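Local coordinates for cell division protein FtsZ 1 (Methanocaldococcus jannaschii, PDB 2VAP), which binds GTP and, as in other FtsZ proteins, probably hydrolyses it while polymerising into the Z ring at the division site, which recruits other division proteins, at residues A[113-118]-A[141-146]; A[216-221]-A[249-254]; A[268-273]-A[305-310]. All coordinates share one frame; numbering follows the deposited sequence.

Contact 1 of 3, residues A[113-118]-A[141-146]; sequences EEIKAA and PVVAEI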
ATOM      1  N   GLU A 113     -17.976  -4.825  14.458  1.00 16.74           N
ATOM      2  CA  GLU A 113     -17.672  -4.153  15.724  1.00 16.79           C
ATOM      3  C   GLU A 113     -16.258  -4.446  16.228  1.00 17.83           C
ATOM      4  O   GLU A 113     -15.606  -3.567  16.798  1.00 18.45           O
ATOM      5  CB  GLU A 113     -18.708  -4.511  16.796  1.00 24.59           C
ATOM      6  CG  GLU A 113     -20.107  -3.943  16.541  1.00 25.04           C
ATOM      7  CD  GLU A 113     -20.161  -2.421  16.594  1.00500.00           C
ATOM      8  OE1 GLU A 113     -19.503  -1.819  17.469  1.00 47.46           O
ATOM      9  OE2 GLU A 113     -20.875  -1.826  15.757  1.00 59.94           O
ATOM     10  N   GLU A 114     -15.789  -5.676  16.017  1.00 14.03           N
ATOM     11  CA  GLU A 114     -14.427  -6.062  16.389  1.00 12.95           C
ATOM     12  C   GLU A 114     -13.387  -5.401  15.483  1.00 13.17           C
ATOM     13  O   GLU A 114     -12.322  -4.990  15.952  1.00 16.96           O
ATOM     14  CB  GLU A 114     -14.258  -7.585  16.375  1.00 20.52           C
ATOM     15  CG  GLU A 114     -14.906  -8.292  17.561  1.00 31.71           C
ATOM     16  CD  GLU A 114     -14.489  -9.747  17.684  1.00114.55           C
ATOM     17  OE1 GLU A 114     -15.382 -10.609  17.825  1.00371.74           O
ATOM     18  OE2 GLU A 114     -13.272 -10.032  17.641  1.00 48.36           O
ATOM     19  N   ILE A 115     -13.703  -5.304  14.193  1.00 13.73           N
ATOM     20  CA  ILE A 115     -12.851  -4.602  13.231  1.00 10.59           C
ATOM     21  C   ILE A 115     -12.762  -3.115  13.594  1.00 13.24           C
ATOM     22  O   ILE A 115     -11.667  -2.549  13.640  1.00 13.44           O
ATOM     23  CB  ILE A 115     -13.341  -4.790  11.764  1.00 12.72           C
ATOM     24  CG1 ILE A 115     -13.271  -6.269  11.361  1.00 13.12           C
ATOM     25  CG2 ILE A 115     -12.512  -3.936  10.796  1.00 14.88           C
ATOM     26  CD1 ILE A 115     -14.057  -6.621  10.103  1.00 13.83           C
ATOM     27  N   LYS A 116     -13.914  -2.505  13.874  1.00 14.16           N
ATOM     28  CA  LYS A 116     -13.988  -1.095  14.268  1.00 12.71           C
ATOM     29  C   LYS A 116     -13.151  -0.803  15.514  1.00 13.19           C
ATOM     30  O   LYS A 116     -12.422   0.191  15.557  1.00 15.18           O
ATOM     31  CB  LYS A 116     -15.445  -0.674  14.495  1.00 17.19           C
ATOM     32  CG  LYS A 116     -15.640   0.816  14.758  1.00 21.86           C
ATOM     33  CD  LYS A 116     -17.083   1.128  15.116  1.00 22.07           C
ATOM     34  CE  LYS A 116     -17.238   2.573  15.564  1.00 37.51           C
ATOM     35  NZ  LYS A 116     -18.640   2.888  15.955  1.00 31.61           N
ATOM     36  N   ALA A 117     -13.253  -1.678  16.513  1.00 13.26           N
ATOM     37  CA  ALA A 117     -12.523  -1.525  17.773  1.00 17.57           C
ATOM     38  C   ALA A 117     -11.006  -1.571  17.588  1.00 15.99           C
ATOM     39  O   ALA A 117     -10.269  -0.883  18.296  1.00 20.84           O
ATOM     40  CB  ALA A 117     -12.970  -2.581  18.778  1.00 22.04           C
ATOM     41  N   ALA A 118     -10.552  -2.375  16.628  1.00 14.79           N
ATOM     42  CA  ALA A 118      -9.124  -2.554  16.363  1.00 13.52           C
ATOM     43  C   ALA A 118      -8.498  -1.371  15.624  1.00 14.92           C
ATOM     44  O   ALA A 118      -7.288  -1.144  15.722  1.00 17.84           O
ATOM     45  CB  ALA A 118      -8.887  -3.843  15.590  1.00 16.35           C
ATOM     46  N   PRO A 141     -13.391  -4.335   1.235  1.00 11.58           N
ATOM     47  CA  PRO A 141     -14.319  -3.198   1.131  1.00 12.98           C
ATOM     48  C   PRO A 141     -15.089  -2.906   2.421  1.00 14.26           C
ATOM     49  O   PRO A 141     -15.437  -1.752   2.675  1.00 12.44           O
ATOM     50  CB  PRO A 141     -15.290  -3.635   0.024  1.00 14.46           C
ATOM     51  CG  PRO A 141     -14.562  -4.688  -0.733  1.00 14.92           C
ATOM     52  CD  PRO A 141     -13.775  -5.414   0.305  1.00 11.39           C
ATOM     53  N   VAL A 142     -15.350  -3.939   3.222  1.00 11.75           N
ATOM     54  CA  VAL A 142     -16.021  -3.765   4.513  1.00 11.29           C
ATOM     55  C   VAL A 142     -15.115  -3.021   5.502  1.00 10.72           C
ATOM     56  O   VAL A 142     -15.557  -2.083   6.169  1.00 12.22           O
ATOM     57  CB  VAL A 142     -16.504  -5.114   5.114  1.00 11.80           C
ATOM     58  CG1 VAL A 142     -17.202  -4.895   6.455  1.00 14.34           C
ATOM     59  CG2 VAL A 142     -17.437  -5.831   4.146  1.00 14.02           C
ATOM     60  N   VAL A 143     -13.850  -3.435   5.582  1.00 13.16           N
ATOM     61  CA  VAL A 143     -12.861  -2.746   6.418  1.00  9.44           C
ATOM     62  C   VAL A 143     -12.724  -1.284   5.979  1.00 11.91           C
ATOM     63  O   VAL A 143     -12.688  -0.379   6.817  1.00 11.73           O
ATOM     64  CB  VAL A 143     -11.475  -3.453   6.390  1.00 11.71           C
ATOM     65  CG1 VAL A 143     -10.472  -2.718   7.274  1.00 11.11           C
ATOM     66  CG2 VAL A 143     -11.600  -4.901   6.841  1.00 10.83           C
ATOM     67  N   ALA A 144     -12.671  -1.069   4.664  1.00 10.97           N
ATOM     68  CA  ALA A 144     -12.590   0.274   4.089  1.00  9.79           C
ATOM     69  C   ALA A 144     -13.787   1.142   4.484  1.00 12.55           C
ATOM     70  O   ALA A 144     -13.617   2.311   4.831  1.00 12.18           O
ATOM     71  CB  ALA A 144     -12.456   0.199   2.573  1.00 10.66           C
ATOM     72  N   GLU A 145     -14.987   0.563   4.438  1.00 13.12           N
ATOM     73  CA  GLU A 145     -16.206   1.273   4.835  1.00 13.54           C
ATOM     74  C   GLU A 145     -16.175   1.649   6.319  1.00 11.31           C
ATOM     75  O   GLU A 145     -16.532   2.770   6.688  1.00 12.39           O
ATOM     76  CB  GLU A 145     -17.455   0.443   4.513  1.00 12.93           C
ATOM     77  CG  GLU A 145     -18.768   1.181   4.775  1.00 18.23           C
ATOM     78  CD  GLU A 145     -20.008   0.365   4.442  1.00 40.33           C
ATOM     79  OE1 GLU A 145     -19.883  -0.828   4.092  1.00 26.59           O
ATOM     80  OE2 GLU A 145     -21.118   0.929   4.536  1.00 27.79           O
ATOM     81  N   ILE A 146     -15.740   0.707   7.155  1.00 12.68           N
ATOM     82  CA  ILE A 146     -15.601   0.936   8.596  1.00 12.30           C
ATOM     83  C   ILE A 146     -14.576   2.040   8.875  1.00 15.54           C
ATOM     84  O   ILE A 146     -14.797   2.906   9.730  1.00 13.59           O
ATOM     85  CB  ILE A 146     -15.233  -0.376   9.346  1.00 10.63           C
ATOM     86  CG1 ILE A 146     -16.390  -1.381   9.261  1.00 17.06           C
ATOM     87  CG2 ILE A 146     -14.885  -0.094  10.808  1.00 12.28           C
ATOM     88  CD1 ILE A 146     -16.009  -2.818   9.599  1.00 16.06           C
TER
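Ile146 meets Ile115 and Lys116 where helix 135-149 packs on helix 112-119, two helices lying over the parallel sheet of the GTPase domain. The axes of the two short segments approach to 10.0 Å at a crossing angle of -56°, and the side chains of Ile115 and Ile146 fill the space between them. The two branches of Ile146 divide the work. With CG1 anti to its carbonyl carbon (chi1 -66°), its CD1 end crosses Ile115 at about a right angle, touching Ile115 CG2 at 3.9 Å. The other branch, Ile146 CG2, is laid against the root of Lys116, 3.7 Å from Lys116 CA and 3.8 Å from Lys116 CB. The rest of Lys116 is an extended chain that leads its ammonium group away from the interface.

In this Rossmann-like domain the two helices flank strand 124-130 along the chain, one leading into it and the other following it. Gly134, Thr135 and Gly136, which bind GTP, lie at the N-terminal end of helix 135-149, and the side chain of Val143 is about 8 Å from that of Gly136. Shortening Ile146 to an alanine removes both branches, and Ile115 CG2 and the root of Lys116 would probably lose their apolar partner, with a gap opened between the helices. Deeper in, Val143 CG2 meets Ile115 CG2 at 4.2 Å, while Ile115 also rests on Ile87.

Contact 2 of 3, residues A[216-221]-A[249-254]; sequences INAVKG and AMIGIG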
ATOM      1  N   ILE A 216       5.150  -5.525   0.218  1.00 17.62           N
ATOM      2  CA  ILE A 216       5.907  -5.023   1.368  1.00 19.37           C
ATOM      3  C   ILE A 216       6.504  -3.648   1.064  1.00 18.79           C
ATOM      4  O   ILE A 216       6.324  -2.708   1.838  1.00 19.62           O
ATOM      5  CB  ILE A 216       7.016  -6.022   1.822  1.00 28.76           C
ATOM      6  CG1 ILE A 216       6.401  -7.325   2.357  1.00 25.97           C
ATOM      7  CG2 ILE A 216       7.953  -5.391   2.860  1.00 28.18           C
ATOM      8  CD1 ILE A 216       5.334  -7.147   3.431  1.00472.19           C
ATOM      9  N   ASN A 217       7.192  -3.538  -0.071  1.00 17.27           N
ATOM     10  CA  ASN A 217       7.787  -2.273  -0.509  1.00 25.38           C
ATOM     11  C   ASN A 217       6.767  -1.143  -0.651  1.00 16.47           C
ATOM     12  O   ASN A 217       7.053   0.002  -0.298  1.00 15.98           O
ATOM     13  CB  ASN A 217       8.552  -2.460  -1.825  1.00 29.24           C
ATOM     14  CG  ASN A 217       9.957  -3.008  -1.620  1.00 63.88           C
ATOM     15  OD1 ASN A 217      10.932  -2.427  -2.097  1.00117.24           O
ATOM     16  ND2 ASN A 217      10.068  -4.129  -0.911  1.00 41.11           N
ATOM     17  N   ALA A 218       5.583  -1.474  -1.161  1.00 13.96           N
ATOM     18  CA  ALA A 218       4.519  -0.491  -1.363  1.00 10.65           C
ATOM     19  C   ALA A 218       3.904  -0.024  -0.043  1.00 10.91           C
ATOM     20  O   ALA A 218       3.801   1.179   0.201  1.00 11.95           O
ATOM     21  CB  ALA A 218       3.442  -1.049  -2.291  1.00 14.42           C
ATOM     22  N   VAL A 219       3.501  -0.977   0.798  1.00 10.90           N
ATOM     23  CA  VAL A 219       2.863  -0.664   2.082  1.00 10.58           C
ATOM     24  C   VAL A 219       3.858  -0.034   3.066  1.00 10.46           C
ATOM     25  O   VAL A 219       3.599   1.043   3.605  1.00 12.82           O
ATOM     26  CB  VAL A 219       2.170  -1.908   2.710  1.00  9.97           C
ATOM     27  CG1 VAL A 219       1.603  -1.582   4.089  1.00 13.24           C
ATOM     28  CG2 VAL A 219       1.058  -2.421   1.801  1.00 11.42           C
ATOM     29  N   LYS A 220       4.990  -0.703   3.284  1.00 10.82           N
ATOM     30  CA  LYS A 220       6.035  -0.195   4.179  1.00 11.00           C
ATOM     31  C   LYS A 220       6.577   1.152   3.696  1.00 11.57           C
ATOM     32  O   LYS A 220       6.810   2.053   4.499  1.00 11.80           O
ATOM     33  CB  LYS A 220       7.169  -1.214   4.324  1.00 11.15           C
ATOM     34  CG  LYS A 220       8.122  -0.949   5.482  1.00 15.99           C
ATOM     35  CD  LYS A 220       9.122  -2.083   5.629  1.00 18.70           C
ATOM     36  CE  LYS A 220      10.094  -1.821   6.767  1.00 31.82           C
ATOM     37  NZ  LYS A 220      11.078  -2.928   6.924  1.00138.42           N
ATOM     38  N   GLY A 221       6.756   1.281   2.382  1.00 13.65           N
ATOM     39  CA  GLY A 221       7.244   2.518   1.773  1.00 15.71           C
ATOM     40  C   GLY A 221       6.317   3.707   1.961  1.00 14.20           C
ATOM     41  O   GLY A 221       6.777   4.823   2.209  1.00 13.02           O
ATOM     42  N   ALA A 249      -4.715   4.777  -7.958  1.00 11.01           N
ATOM     43  CA  ALA A 249      -3.270   4.963  -7.914  1.00  8.99           C
ATOM     44  C   ALA A 249      -2.524   3.703  -8.336  1.00 11.92           C
ATOM     45  O   ALA A 249      -3.030   2.589  -8.184  1.00 12.63           O
ATOM     46  CB  ALA A 249      -2.833   5.396  -6.521  1.00 11.48           C
ATOM     47  N   MET A 250      -1.325   3.895  -8.880  1.00 10.92           N
ATOM     48  CA  MET A 250      -0.440   2.791  -9.250  1.00  9.15           C
ATOM     49  C   MET A 250       0.989   3.105  -8.820  1.00 10.60           C
ATOM     50  O   MET A 250       1.333   4.269  -8.591  1.00 12.97           O
ATOM     51  CB  MET A 250      -0.506   2.514 -10.755  1.00 12.83           C
ATOM     52  CG  MET A 250      -1.820   1.899 -11.211  1.00 14.65           C
ATOM     53  SD  MET A 250      -1.891   1.647 -12.991  1.00 16.97           S
ATOM     54  CE  MET A 250      -3.627   1.270 -13.206  1.00 22.60           C
ATOM     55  N   ILE A 251       1.816   2.068  -8.708  1.00 10.00           N
ATOM     56  CA  ILE A 251       3.183   2.236  -8.210  1.00 10.42           C
ATOM     57  C   ILE A 251       4.260   1.959  -9.255  1.00 12.39           C
ATOM     58  O   ILE A 251       4.034   1.237 -10.229  1.00 12.47           O
ATOM     59  CB  ILE A 251       3.463   1.381  -6.935  1.00 11.15           C
ATOM     60  CG1 ILE A 251       3.522  -0.118  -7.267  1.00 15.31           C
ATOM     61  CG2 ILE A 251       2.437   1.682  -5.843  1.00 12.61           C
ATOM     62  CD1 ILE A 251       4.132  -0.979  -6.168  1.00 14.61           C
ATOM     63  N   GLY A 252       5.425   2.558  -9.034  1.00 11.34           N
ATOM     64  CA  GLY A 252       6.631   2.262  -9.792  1.00 12.04           C
ATOM     65  C   GLY A 252       7.786   2.104  -8.823  1.00 13.99           C
ATOM     66  O   GLY A 252       7.960   2.927  -7.920  1.00 15.11           O
ATOM     67  N   ILE A 253       8.559   1.036  -8.994  1.00 10.62           N
ATOM     68  CA  ILE A 253       9.722   0.776  -8.146  1.00 10.02           C
ATOM     69  C   ILE A 253      10.991   0.695  -8.990  1.00 14.97           C
ATOM     70  O   ILE A 253      11.023   0.017 -10.020  1.00 15.47           O
ATOM     71  CB  ILE A 253       9.554  -0.520  -7.300  1.00 16.31           C
ATOM     72  CG1 ILE A 253       8.297  -0.438  -6.425  1.00 15.29           C
ATOM     73  CG2 ILE A 253      10.790  -0.770  -6.427  1.00 19.73           C
ATOM     74  CD1 ILE A 253       7.852  -1.771  -5.838  1.00 22.70           C
ATOM     75  N   GLY A 254      12.027   1.401  -8.547  1.00 15.14           N
ATOM     76  CA  GLY A 254      13.327   1.368  -9.202  1.00 14.70           C
ATOM     77  C   GLY A 254      14.461   1.289  -8.200  1.00 14.70           C
ATOM     78  O   GLY A 254      14.358   1.819  -7.094  1.00 16.84           O
TER
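Asn217 O accepts Gly221 N at 3.0 Å, one turn on in helix 204-227, and Lys220 N bonds to Ile216 O at 2.8 Å; this regular turn presents Asn217 and Ala218 to Ile253 and Ile251 of the strand. No hydrogen bond crosses the contact. Each isoleucine reaches over with its terminal methyl. Ile251 CD1 lies 3.9 Å from the methyl carbon CB of Ala218, put there by a chi1 of 70° that sets CG1 between the backbone N and the carbonyl carbon. One alternation further along the strand, Ile253 CD1 comes to 4.1 Å from Asn217 CB and so meets the aliphatic root of that residue, not its amide. The amide has its polar business elsewhere: Asn217 ND2 makes a weak hydrogen bond to Glu213 O.

Helix 204-227 is the long central helix of the tubulin/FtsZ fold, which joins the GTPase domain to the C-terminal domain; strand 249-256 lies at one side of the latter's mixed sheet, and its first residue, Ala249, is bonded to strand 186-191 of the GTPase domain. The same helix carries Asp212, a GTP-binding residue, whose side chain is about 9 Å from that of Asn217. A second tie to the mixed sheet comes from Gly221 O, hydrogen-bonded to His288 ND1. On the strand, Ile251 and Ile253 are also backed by Val336 and Leu334 of the adjacent strand 331-338.

Contact 3 of 3, residues A[268-273]-A[305-310]; sequences MALNSP and ATVSSR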
ATOM      1  N   MET A 268      14.137   3.853 -13.759  1.00 17.56           N
ATOM      2  CA  MET A 268      13.557   2.518 -13.614  1.00 14.88           C
ATOM      3  C   MET A 268      12.153   2.578 -13.007  1.00 18.57           C
ATOM      4  O   MET A 268      11.256   1.849 -13.435  1.00 17.14           O
ATOM      5  CB  MET A 268      14.475   1.623 -12.772  1.00 16.53           C
ATOM      6  CG  MET A 268      14.058   0.155 -12.714  1.00 19.77           C
ATOM      7  SD  MET A 268      15.105  -0.843 -11.635  1.00 27.87           S
ATOM      8  CE  MET A 268      16.581  -1.008 -12.639  1.00 43.23           C
ATOM      9  N   ALA A 269      11.971   3.457 -12.021  1.00 13.77           N
ATOM     10  CA  ALA A 269      10.673   3.646 -11.368  1.00 13.65           C
ATOM     11  C   ALA A 269       9.616   4.202 -12.325  1.00 14.14           C
ATOM     12  O   ALA A 269       8.484   3.714 -12.356  1.00 14.45           O
ATOM     13  CB  ALA A 269      10.817   4.545 -10.143  1.00 16.06           C
ATOM     14  N   LEU A 270       9.991   5.215 -13.105  1.00 12.82           N
ATOM     15  CA  LEU A 270       9.083   5.833 -14.076  1.00 12.48           C
ATOM     16  C   LEU A 270       8.716   4.890 -15.223  1.00 11.52           C
ATOM     17  O   LEU A 270       7.614   4.971 -15.772  1.00 17.10           O
ATOM     18  CB  LEU A 270       9.682   7.133 -14.628  1.00 10.83           C
ATOM     19  CG  LEU A 270       9.624   8.369 -13.722  1.00 15.10           C
ATOM     20  CD1 LEU A 270      10.676   9.392 -14.130  1.00 17.26           C
ATOM     21  CD2 LEU A 270       8.232   8.993 -13.724  1.00 16.24           C
ATOM     22  N   ASN A 271       9.643   4.000 -15.570  1.00 14.04           N
ATOM     23  CA  ASN A 271       9.433   3.025 -16.640  1.00 15.71           C
ATOM     24  C   ASN A 271       8.987   1.651 -16.129  1.00 20.54           C
ATOM     25  O   ASN A 271       8.981   0.674 -16.883  1.00 20.14           O
ATOM     26  CB  ASN A 271      10.702   2.891 -17.491  1.00 20.95           C
ATOM     27  CG  ASN A 271      10.991   4.134 -18.316  1.00 30.54           C
ATOM     28  OD1 ASN A 271      12.021   4.784 -18.137  1.00 37.83           O
ATOM     29  ND2 ASN A 271      10.081   4.471 -19.225  1.00 24.95           N
ATOM     30  N   SER A 272       8.611   1.584 -14.852  1.00 14.67           N
ATOM     31  CA  SER A 272       8.193   0.325 -14.229  1.00 13.60           C
ATOM     32  C   SER A 272       6.945  -0.261 -14.890  1.00  8.14           C
ATOM     33  O   SER A 272       5.991   0.471 -15.166  1.00 14.23           O
ATOM     34  CB  SER A 272       7.949   0.516 -12.729  1.00 14.75           C
ATOM     35  OG  SER A 272       7.478  -0.681 -12.130  1.00 17.25           O
ATOM     36  N   PRO A 273       6.953  -1.585 -15.151  1.00 11.45           N
ATOM     37  CA  PRO A 273       5.778  -2.282 -15.682  1.00 12.58           C
ATOM     38  C   PRO A 273       4.556  -2.158 -14.770  1.00 11.02           C
ATOM     39  O   PRO A 273       3.423  -2.242 -15.248  1.00 13.66           O
ATOM     40  CB  PRO A 273       6.238  -3.742 -15.753  1.00 15.92           C
ATOM     41  CG  PRO A 273       7.719  -3.666 -15.843  1.00 23.36           C
ATOM     42  CD  PRO A 273       8.096  -2.502 -14.982  1.00 17.44           C
ATOM     43  N   ALA A 305      12.865  16.069  -9.184  1.00 16.32           N
ATOM     44  CA  ALA A 305      12.910  16.908 -10.385  1.00 16.82           C
ATOM     45  C   ALA A 305      12.599  16.111 -11.653  1.00 16.08           C
ATOM     46  O   ALA A 305      11.901  16.603 -12.544  1.00 19.39           O
ATOM     47  CB  ALA A 305      14.265  17.594 -10.505  1.00 15.68           C
ATOM     48  N   THR A 306      13.115  14.885 -11.719  1.00 15.76           N
ATOM     49  CA  THR A 306      12.883  13.991 -12.854  1.00 17.46           C
ATOM     50  C   THR A 306      11.408  13.588 -12.949  1.00 22.22           C
ATOM     51  O   THR A 306      10.826  13.599 -14.036  1.00 18.73           O
ATOM     52  CB  THR A 306      13.791  12.735 -12.785  1.00 20.66           C
ATOM     53  OG1 THR A 306      15.161  13.140 -12.666  1.00 20.01           O
ATOM     54  CG2 THR A 306      13.638  11.875 -14.036  1.00 18.04           C
ATOM     55  N   VAL A 307      10.810  13.247 -11.807  1.00 16.55           N
ATOM     56  CA  VAL A 307       9.388  12.900 -11.747  1.00 12.94           C
ATOM     57  C   VAL A 307       8.516  14.098 -12.132  1.00 20.81           C
ATOM     58  O   VAL A 307       7.578  13.960 -12.921  1.00 20.30           O
ATOM     59  CB  VAL A 307       8.980  12.357 -10.349  1.00 15.31           C
ATOM     60  CG1 VAL A 307       7.469  12.183 -10.248  1.00 18.21           C
ATOM     61  CG2 VAL A 307       9.677  11.037 -10.061  1.00 15.25           C
ATOM     62  N   SER A 308       8.849  15.267 -11.584  1.00 20.35           N
ATOM     63  CA  SER A 308       8.092  16.497 -11.831  1.00 19.60           C
ATOM     64  C   SER A 308       8.086  16.907 -13.305  1.00 19.13           C
ATOM     65  O   SER A 308       7.061  17.355 -13.823  1.00 21.78           O
ATOM     66  CB  SER A 308       8.624  17.642 -10.964  1.00 22.34           C
ATOM     67  OG  SER A 308       7.803  18.792 -11.080  1.00 27.87           O
ATOM     68  N   SER A 309       9.230  16.746 -13.969  1.00 19.88           N
ATOM     69  CA  SER A 309       9.364  17.078 -15.388  1.00 20.32           C
ATOM     70  C   SER A 309       8.581  16.114 -16.280  1.00 38.36           C
ATOM     71  O   SER A 309       8.059  16.510 -17.324  1.00 29.85           O
ATOM     72  CB  SER A 309      10.839  17.098 -15.799  1.00 30.87           C
ATOM     73  OG  SER A 309      11.443  15.830 -15.605  1.00 50.94           O
ATOM     74  N   ARG A 310       8.502  14.854 -15.854  1.00 27.77           N
ATOM     75  CA  ARG A 310       7.803  13.814 -16.606  1.00 26.70           C
ATOM     76  C   ARG A 310       6.283  13.928 -16.466  1.00 28.13           C
ATOM     77  O   ARG A 310       5.548  13.728 -17.438  1.00 34.46           O
ATOM     78  CB  ARG A 310       8.296  12.424 -16.177  1.00 24.41           C
ATOM     79  CG  ARG A 310       7.662  11.244 -16.914  1.00 30.22           C
ATOM     80  CD  ARG A 310       7.950  11.267 -18.413  1.00 36.57           C
ATOM     81  NE  ARG A 310       7.203  10.234 -19.131  1.00 50.68           N
ATOM     82  CZ  ARG A 310       5.964  10.381 -19.599  1.00314.16           C
ATOM     83  NH1 ARG A 310       5.307  11.521 -19.429  1.00 32.54           N
ATOM     84  NH2 ARG A 310       5.379   9.378 -20.238  1.00 44.83           N
TER
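Leu270 and Val307 mark the nearest approach of the two backbones, with their CA atoms 7.4 Å apart. Helix 261-270 ends here: Asn271 is the first residue to leave helical angles, and beyond it the chain runs on as a loop, with a weak backbone bond reaching back from Ser272 N to Ala269 O. The opposing segment, 305-310, is helical throughout and forms the last turns of helix 297-310.

Nearly all of the contact passes through Leu270, whose forked end is received by three residues of the other helix. One methyl, Leu270 CD1, meets Thr306 CG2 at 3.9 Å. The other, Leu270 CD2, lies 3.9 Å from Arg310 CG, the two side chains sliding past each other in opposite directions. On the flank away from Arg310, Val307 CG2 packs more loosely, 4.4 Å from Leu270 CD2. The branches of Thr306 face different ways: a chi1 of -54° places CG2 anti to the backbone N and facing the leucine, while OG1 is hydrogen-bonded to Glu302 O in its own helix. Arg310 offers only its aliphatic part to Leu270. Its chain bends at chi2 (62°), and its NH1 forms a salt bridge with Asp280.

Both helices lie on the mixed sheet of the C-terminal domain, and Leu270 and Val307 both rest on Leu335 of strand 331-338. Ile279, in a loop, touches Leu270 and Arg310 as well. With no hydrogen bond or ion pair between the segments, the adhesion is purely apolar and of van der Waals character; the polar ends of Thr306 and Arg310 are served by Glu302 and Asp280, which leaves their carbon atoms to make the contact with Leu270.

How the contacts relate
The three contacts follow one another along the chain without overlap. Contact 1 lies in the GTPase domain, between helices over its parallel sheet; contact 3 lies in the C-terminal domain, on the opposite side of the chain's centre, with about 36 Å between the two centres. Contact 2 sits nearer the middle, its centre about 24 Å from that of contact 1 and about 14 Å from that of contact 3. Contacts 2 and 3 touch directly: Gly252 CA packs on Ser272 CB at 3.7 Å, and strand 249-256 leads on to helix 261-270. Because central helix 204-227 carries the GTP-binding Asp212 and also packs on the mixed sheet, contact 2 links the nucleotide-binding domain to the domain that holds contact 3.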